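Local coordinates for putative molybdenum carrier protein (PDB 3IMK) that is of unknown function but is probably a molybdenum carrier with a circularly permuted YpsA-like SLOG domain, at residues 83-88 / 103-108. Sequence-based numbering, arbitrary orientation.
Sequences GILKGG and CLHIDL
His105 and Asp107 both hold CG anti to the backbone N (chi1 171° and 180°), and from the edge strand 103-107 they reach segment 83-88, where Leu85 and Gly83 receive them. The contact lies within a beta-alpha-beta crossover, at the surface of a parallel sheet of the SLOG family: the loop follows strand 76-81 and leads into helix 87-98, which returns the chain to strand 103-107.

Leu85 and His105 meet tip to tip. The leucine lays CD2 over one face of the imidazole in a CH-pi contact, 3.7 Å from the ring centroid and displaced toward the rim, where Leu85 CD2 comes within 3.3 Å of His105 NE2. Leu85 CD1 sits 3.9 Å from both CG and ND1 of His105, so both methyls lie over the same face, CD1 above its middle and CD2 toward the NE2 rim. At the ring's edge, near its plane, the carbonyl O of Gly83 stands 3.8 Å from His105 CE1. His105 NE2 and Gly83 O each hydrogen-bond to Ser81 OG, a shared hydroxyl that ties the ring to the end of the neighbouring strand. An alanine at His105 would probably leave the methyls of Leu85 without their flat partner and Ser81 OG without one of its hydrogen-bond mates.

Further along the strand, Asp107 OD1 also accepts a bond from Asp109 N, so two backbone amides hold this oxygen. The loop's share is a nearly straight bond of 2.7 Å from Gly83 N to Asp107 OD1, the N-H coming from above the carboxylate plane, 46° out of it.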
# COMPACT_ATOMS: atom_id res chain seq x y z
N GLY A 83 -12.81 5.64 -6.39
CA GLY A 83 -13.71 6.53 -5.69
C GLY A 83 -13.11 7.13 -4.41
O GLY A 83 -11.97 6.82 -4.01
N ILE A 84 -13.90 7.97 -3.75
CA ILE A 84 -13.47 8.63 -2.53
C ILE A 84 -13.17 7.62 -1.45
O ILE A 84 -13.81 6.56 -1.35
CB ILE A 84 -14.51 9.66 -2.05
CG1 ILE A 84 -15.84 8.97 -1.77
CG2 ILE A 84 -14.58 10.79 -3.10
CD1 ILE A 84 -16.14 8.77 -0.29
N LEU A 85 -12.15 7.92 -0.64
CA LEU A 85 -11.79 7.05 0.47
C LEU A 85 -12.86 6.95 1.55
O LEU A 85 -13.41 7.96 1.97
CB LEU A 85 -10.50 7.52 1.10
CG LEU A 85 -9.28 7.56 0.17
CD1 LEU A 85 -8.01 7.95 0.86
CD2 LEU A 85 -9.11 6.20 -0.55
N LYS A 86 -13.07 5.72 2.00
CA LYS A 86 -13.96 5.39 3.13
C LYS A 86 -13.26 4.40 4.04
O LYS A 86 -12.23 3.81 3.67
CB LYS A 86 -15.26 4.78 2.62
CG LYS A 86 -16.11 5.73 1.78
N GLY A 87 -13.79 4.23 5.24
CA GLY A 87 -13.35 3.14 6.07
C GLY A 87 -11.84 3.16 6.34
O GLY A 87 -11.29 4.24 6.60
N GLY A 88 -11.22 1.99 6.32
CA GLY A 88 -9.81 1.86 6.67
C GLY A 88 -8.89 2.70 5.81
O GLY A 88 -7.86 3.17 6.28
N CYS A 103 1.91 11.30 1.66
CA CYS A 103 0.75 10.49 1.33
C CYS A 103 0.21 10.91 -0.05
O CYS A 103 0.04 12.09 -0.31
CB CYS A 103 -0.28 10.61 2.45
SG CYS A 103 -1.75 9.52 2.21
N LEU A 104 0.01 9.93 -0.92
CA LEU A 104 -0.58 10.13 -2.21
C LEU A 104 -1.74 9.20 -2.35
O LEU A 104 -1.56 7.99 -2.26
CB LEU A 104 0.47 9.88 -3.31
CG LEU A 104 -0.01 9.97 -4.76
CD1 LEU A 104 -0.61 11.34 -5.09
CD2 LEU A 104 1.12 9.63 -5.75
N HIS A 105 -2.91 9.73 -2.63
CA HIS A 105 -4.08 8.95 -2.94
C HIS A 105 -4.32 8.99 -4.46
O HIS A 105 -4.54 10.06 -5.01
CB HIS A 105 -5.35 9.54 -2.25
CG HIS A 105 -6.63 8.89 -2.71
ND1 HIS A 105 -7.84 9.55 -2.73
CD2 HIS A 105 -6.87 7.62 -3.14
CE1 HIS A 105 -8.77 8.72 -3.19
NE2 HIS A 105 -8.22 7.55 -3.42
N ILE A 106 -4.26 7.81 -5.08
CA ILE A 106 -4.61 7.59 -6.48
C ILE A 106 -6.03 7.03 -6.52
O ILE A 106 -6.28 5.93 -6.06
CB ILE A 106 -3.63 6.65 -7.17
CG1 ILE A 106 -2.24 7.28 -7.23
CG2 ILE A 106 -4.11 6.24 -8.58
CD1 ILE A 106 -2.14 8.65 -8.01
N ASP A 107 -6.94 7.78 -7.15
CA ASP A 107 -8.32 7.37 -7.38
C ASP A 107 -8.39 6.94 -8.86
O ASP A 107 -8.40 7.76 -9.76
CB ASP A 107 -9.29 8.52 -7.06
CG ASP A 107 -10.73 8.15 -7.29
OD1 ASP A 107 -11.03 7.09 -7.90
OD2 ASP A 107 -11.62 8.90 -6.82
N LEU A 108 -8.43 5.63 -9.08
CA LEU A 108 -8.39 5.06 -10.42
C LEU A 108 -9.73 5.16 -11.12
O LEU A 108 -9.82 4.69 -12.26
CB LEU A 108 -7.86 3.61 -10.37
CG LEU A 108 -6.39 3.48 -10.06
CD1 LEU A 108 -5.99 2.01 -9.95
CD2 LEU A 108 -5.49 4.20 -11.05